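Local coordinates for protein phosphoserine phosphatase (Thermococcus onnurineus, PDB 4AP9) that probably hydrolyses L-phosphoserine to L-serine and phosphate with magnesium, the last step of serine biosynthesis, as a member of the haloacid dehalogenase superfamily, at residues Gly95-Glu107 with Phe112-Ala124. Residues are numbered along the deposited sequence; the frame is centred on the assembly and turned at random.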
loop_
_atom_site.group_PDB
_atom_site.type_symbol
_atom_site.label_atom_id
_atom_site.label_comp_id
_atom_site.label_asym_id
_atom_site.label_seq_id
_atom_site.Cartn_x
_atom_site.Cartn_y
_atom_site.Cartn_z
ATOM N N GLY A 95 -5.239 0.613 30.638
ATOM C CA GLY A 95 -5.048 -0.360 29.574
ATOM C C GLY A 95 -4.109 0.050 28.455
ATOM O O GLY A 95 -4.177 -0.494 27.359
ATOM N N PHE A 96 -3.239 1.014 28.726
ATOM C CA PHE A 96 -2.262 1.460 27.743
ATOM C C PHE A 96 -0.918 0.796 27.977
ATOM O O PHE A 96 -0.552 0.505 29.119
ATOM C CB PHE A 96 -2.073 2.982 27.829
ATOM C CG PHE A 96 -3.260 3.765 27.355
ATOM C CD1 PHE A 96 -4.303 4.048 28.212
ATOM C CD2 PHE A 96 -3.325 4.225 26.053
ATOM C CE1 PHE A 96 -5.399 4.771 27.782
ATOM C CE2 PHE A 96 -4.418 4.947 25.611
ATOM C CZ PHE A 96 -5.460 5.223 26.480
ATOM N N LYS A 97 -0.185 0.558 26.899
ATOM C CA LYS A 97 1.257 0.371 26.999
ATOM C C LYS A 97 1.877 1.773 26.923
ATOM O O LYS A 97 1.493 2.572 26.070
ATOM C CB LYS A 97 1.751 -0.492 25.852
ATOM C CG LYS A 97 3.245 -0.534 25.710
ATOM C CD LYS A 97 3.622 -1.568 24.679
ATOM C CE LYS A 97 4.211 -0.936 23.461
ATOM N NZ LYS A 97 5.013 -1.949 22.710
ATOM N N VAL A 98 2.816 2.073 27.814
ATOM C CA VAL A 98 3.378 3.429 27.923
ATOM C C VAL A 98 4.775 3.556 27.315
ATOM O O VAL A 98 5.693 2.826 27.692
ATOM C CB VAL A 98 3.443 3.860 29.400
ATOM C CG1 VAL A 98 4.014 5.272 29.534
ATOM C CG2 VAL A 98 2.057 3.771 30.024
ATOM N N VAL A 99 4.932 4.491 26.378
ATOM C CA VAL A 99 6.200 4.695 25.692
ATOM C C VAL A 99 6.644 6.112 25.954
ATOM O O VAL A 99 5.919 7.068 25.654
ATOM C CB VAL A 99 6.091 4.454 24.165
ATOM C CG1 VAL A 99 7.429 4.687 23.506
ATOM C CG2 VAL A 99 5.607 3.028 23.881
ATOM N N LEU A 100 7.828 6.255 26.536
ATOM C CA LEU A 100 8.351 7.577 26.845
ATOM C C LEU A 100 9.386 7.926 25.796
ATOM O O LEU A 100 10.267 7.122 25.503
ATOM C CB LEU A 100 8.990 7.582 28.240
ATOM C CG LEU A 100 8.138 7.150 29.433
ATOM C CD1 LEU A 100 8.854 7.490 30.728
ATOM C CD2 LEU A 100 6.762 7.789 29.425
ATOM N N ILE A 101 9.287 9.116 25.214
ATOM C CA ILE A 101 10.241 9.505 24.191
ATOM C C ILE A 101 10.790 10.891 24.459
ATOM O O ILE A 101 10.176 11.688 25.176
ATOM C CB ILE A 101 9.621 9.460 22.766
ATOM C CG1 ILE A 101 8.495 10.487 22.595
ATOM C CG2 ILE A 101 9.056 8.079 22.469
ATOM C CD1 ILE A 101 7.925 10.500 21.184
ATOM N N SER A 102 11.965 11.157 23.910
ATOM C CA SER A 102 12.514 12.505 23.921
ATOM C C SER A 102 13.556 12.651 22.821
ATOM O O SER A 102 14.204 11.669 22.438
ATOM C CB SER A 102 13.162 12.810 25.282
ATOM O OG SER A 102 13.737 14.122 25.296
ATOM N N GLY A 103 13.729 13.874 22.331
ATOM C CA GLY A 103 14.813 14.185 21.410
ATOM C C GLY A 103 16.093 14.575 22.138
ATOM O O GLY A 103 17.126 14.827 21.507
ATOM N N SER A 104 16.016 14.637 23.467
ATOM C CA SER A 104 17.190 14.895 24.289
ATOM C C SER A 104 17.885 13.576 24.620
ATOM O O SER A 104 17.481 12.507 24.135
ATOM C CB SER A 104 16.805 15.492 25.650
ATOM O OG SER A 104 17.954 16.023 26.318
ATOM N N PHE A 105 18.918 13.666 25.458
ATOM C CA PHE A 105 19.812 12.542 25.741
ATOM C C PHE A 105 19.347 11.517 26.774
ATOM O O PHE A 105 18.939 11.876 27.878
ATOM C CB PHE A 105 21.165 13.143 26.159
ATOM C CG PHE A 105 21.791 14.016 25.105
ATOM C CD1 PHE A 105 22.500 13.461 24.058
ATOM C CD2 PHE A 105 21.669 15.399 25.157
ATOM C CE1 PHE A 105 23.067 14.253 23.091
ATOM C CE2 PHE A 105 22.242 16.196 24.186
ATOM C CZ PHE A 105 22.935 15.625 23.150
ATOM N N GLU A 106 19.402 10.237 26.413
ATOM C CA GLU A 106 19.042 9.168 27.341
ATOM C C GLU A 106 19.857 9.235 28.623
ATOM O O GLU A 106 19.375 8.860 29.692
ATOM C CB GLU A 106 19.243 7.790 26.698
ATOM C CG GLU A 106 18.149 7.432 25.687
ATOM C CD GLU A 106 18.102 5.946 25.368
ATOM O OE1 GLU A 106 18.969 5.198 25.885
ATOM O OE2 GLU A 106 17.186 5.531 24.605
ATOM N N GLU A 107 21.099 9.702 28.500
ATOM C CA GLU A 107 22.041 9.714 29.606
ATOM C C GLU A 107 21.572 10.697 30.678
ATOM O O GLU A 107 21.696 10.444 31.883
ATOM C CB GLU A 107 23.454 10.054 29.097
ATOM C CG GLU A 107 24.044 9.022 28.088
ATOM C CD GLU A 107 23.721 9.323 26.608
ATOM O OE1 GLU A 107 22.793 10.107 26.325
ATOM O OE2 GLU A 107 24.427 8.793 25.722
ATOM N N PHE A 112 14.005 8.418 33.935
ATOM C CA PHE A 112 12.765 7.962 33.312
ATOM C C PHE A 112 12.929 6.633 32.572
ATOM O O PHE A 112 11.972 6.111 32.014
ATOM C CB PHE A 112 12.273 9.010 32.315
ATOM C CG PHE A 112 11.838 10.291 32.945
ATOM C CD1 PHE A 112 10.617 10.372 33.594
ATOM C CD2 PHE A 112 12.637 11.423 32.883
ATOM C CE1 PHE A 112 10.207 11.556 34.171
ATOM C CE2 PHE A 112 12.231 12.601 33.467
ATOM C CZ PHE A 112 11.006 12.666 34.106
ATOM N N LYS A 113 14.148 6.096 32.570
ATOM C CA LYS A 113 14.505 4.969 31.707
ATOM C C LYS A 113 13.626 3.732 31.931
ATOM O O LYS A 113 13.337 2.988 30.998
ATOM C CB LYS A 113 15.975 4.617 31.945
ATOM C CG LYS A 113 16.596 3.611 30.996
ATOM C CD LYS A 113 18.007 3.303 31.488
ATOM C CE LYS A 113 18.901 2.723 30.400
ATOM N NZ LYS A 113 20.347 2.740 30.805
ATOM N N GLU A 114 13.215 3.505 33.174
ATOM C CA GLU A 114 12.457 2.300 33.503
ATOM C C GLU A 114 11.025 2.600 33.923
ATOM O O GLU A 114 10.296 1.702 34.368
ATOM C CB GLU A 114 13.154 1.521 34.616
ATOM C CG GLU A 114 14.604 1.192 34.332
ATOM C CD GLU A 114 14.763 0.179 33.220
ATOM O OE1 GLU A 114 13.744 -0.415 32.791
ATOM O OE2 GLU A 114 15.909 -0.022 32.768
ATOM N N LEU A 115 10.618 3.856 33.783
ATOM C CA LEU A 115 9.306 4.260 34.258
ATOM C C LEU A 115 8.206 3.711 33.354
ATOM O O LEU A 115 7.201 3.201 33.830
ATOM C CB LEU A 115 9.207 5.781 34.356
ATOM C CG LEU A 115 7.855 6.293 34.849
ATOM C CD1 LEU A 115 7.558 5.788 36.258
ATOM C CD2 LEU A 115 7.827 7.804 34.829
ATOM N N GLY A 116 8.407 3.836 32.046
ATOM C CA GLY A 116 7.451 3.338 31.078
ATOM C C GLY A 116 7.708 1.895 30.693
ATOM O O GLY A 116 8.570 1.224 31.265
ATOM N N ASP A 117 6.929 1.411 29.735
ATOM C CA ASP A 117 7.115 0.082 29.178
ATOM C C ASP A 117 8.215 0.074 28.121
ATOM O O ASP A 117 8.936 -0.916 27.968
ATOM C CB ASP A 117 5.783 -0.422 28.622
ATOM C CG ASP A 117 4.733 -0.584 29.715
ATOM O OD1 ASP A 117 5.042 -1.252 30.725
ATOM O OD2 ASP A 117 3.624 -0.020 29.597
ATOM N N GLU A 118 8.330 1.176 27.380
ATOM C CA GLU A 118 9.444 1.387 26.464
ATOM C C GLU A 118 9.991 2.809 26.624
ATOM O O GLU A 118 9.273 3.732 27.018
ATOM C CB GLU A 118 9.039 1.151 25.002
ATOM C CG GLU A 118 8.591 -0.273 24.700
ATOM C CD GLU A 118 8.523 -0.564 23.209
ATOM O OE1 GLU A 118 9.472 -0.221 22.483
ATOM O OE2 GLU A 118 7.520 -1.155 22.757
ATOM N N PHE A 119 11.261 2.982 26.314
ATOM C CA PHE A 119 11.914 4.280 26.465
ATOM C C PHE A 119 12.785 4.520 25.243
ATOM O O PHE A 119 13.522 3.630 24.822
ATOM C CB PHE A 119 12.761 4.255 27.747
ATOM C CG PHE A 119 13.609 5.492 27.975
ATOM C CD1 PHE A 119 13.042 6.666 28.445
ATOM C CD2 PHE A 119 14.979 5.459 27.763
ATOM C CE1 PHE A 119 13.835 7.802 28.674
ATOM C CE2 PHE A 119 15.773 6.585 27.989
ATOM C CZ PHE A 119 15.193 7.758 28.442
HETATM N N MSE A 120 12.713 5.717 24.665
HETATM C CA MSE A 120 13.572 6.064 23.534
HETATM C C MSE A 120 13.974 7.531 23.531
HETATM O O MSE A 120 13.121 8.415 23.577
HETATM C CB MSE A 120 12.877 5.781 22.202
HETATM C CG MSE A 120 13.589 6.410 20.996
HETATM SE SE MSE A 120 15.242 5.476 20.536
HETATM C CE MSE A 120 14.532 3.719 20.822
ATOM N N ALA A 121 15.276 7.779 23.436
ATOM C CA ALA A 121 15.775 9.131 23.200
ATOM C C ALA A 121 17.079 9.052 22.417
ATOM O O ALA A 121 17.553 7.965 22.078
ATOM C CB ALA A 121 15.995 9.876 24.522
ATOM N N ASN A 122 17.662 10.206 22.132
ATOM C CA ASN A 122 18.937 10.236 21.430
ATOM C C ASN A 122 20.067 9.910 22.404
ATOM O O ASN A 122 19.816 9.716 23.583
ATOM C CB ASN A 122 19.105 11.580 20.729
ATOM C CG ASN A 122 18.202 11.698 19.510
ATOM O OD1 ASN A 122 18.003 10.717 18.795
ATOM N ND2 ASN A 122 17.630 12.876 19.285
ATOM N N ARG A 123 21.294 9.775 21.917
ATOM C CA ARG A 123 22.393 9.426 22.819
ATOM C C ARG A 123 23.577 10.329 22.556
ATOM O O ARG A 123 23.630 11.014 21.528
ATOM C CB ARG A 123 22.788 7.939 22.692
ATOM C CG ARG A 123 21.793 6.992 23.384
ATOM C CD ARG A 123 22.158 5.488 23.241
ATOM N NE ARG A 123 21.150 4.680 23.923
ATOM C CZ ARG A 123 20.832 3.419 23.633
ATOM N NH1 ARG A 123 21.447 2.767 22.655
ATOM N NH2 ARG A 123 19.882 2.805 24.331
ATOM N N ALA A 124 24.526 10.341 23.491
ATOM C CA ALA A 124 25.698 11.199 23.368
ATOM C C ALA A 124 26.952 10.420 22.978
ATOM O O ALA A 124 27.079 9.230 23.268
ATOM C CB ALA A 124 25.924 11.935 24.677
HETATM O O HOH W 1 1.208 -1.691 29.877
HETATM O O HOH W 2 16.135 3.206 25.001
#
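Strands 97-102 and 118-124 run parallel, their axes 4.7 Å apart and 14° from parallel, and a beta bulge shifts the register by two between Ile101 and Phe105. Val98 O accepts from Asp117 N and Glu118 N. Asp117 OD2 returns a nearly straight bond, using its anti lone pair to take Val98 N at 2.9 Å. Lys97 leaves the sheet on the face of Val99 and bends at chi3 (112°), which brings NZ within 2.6 Å of Glu118 OE2, a salt bridge. That oxygen also pairs with Arg147 of the second subunit. On the other face, Leu100 CD1 lies 4.0 Å from Leu115 CB and meets Phe112 CB.

Past the bulge, Glu106 reaches across to the partner strand, its chain extended beyond CG. Its CG packs 3.4 Å from Phe119 CE2. NE and NH2 of Arg123 grip Glu106 OE1 side-on, with the oxygen in the guanidinium plane. OE2 accepts from Ala121 N at 3.2 Å and bridges to Arg137. An alanine at Glu106 is likely to leave Ala121 N without its acceptor and Arg123 and Arg137 without their shared carboxylate. Glu107 OE2 takes Ala124 N at 2.7 Å. Asn122 ND2 donates to Gly103 O, from above the carbonyl plane, while its OD1 accepts from Arg137 N; Gly103 lies about 5 Å from a bound 3-pyridinium-1-ylpropane-1-sulfonate. These are neighbouring parallel strands of the Rossmann-like sheet of the haloacid dehalogenase fold.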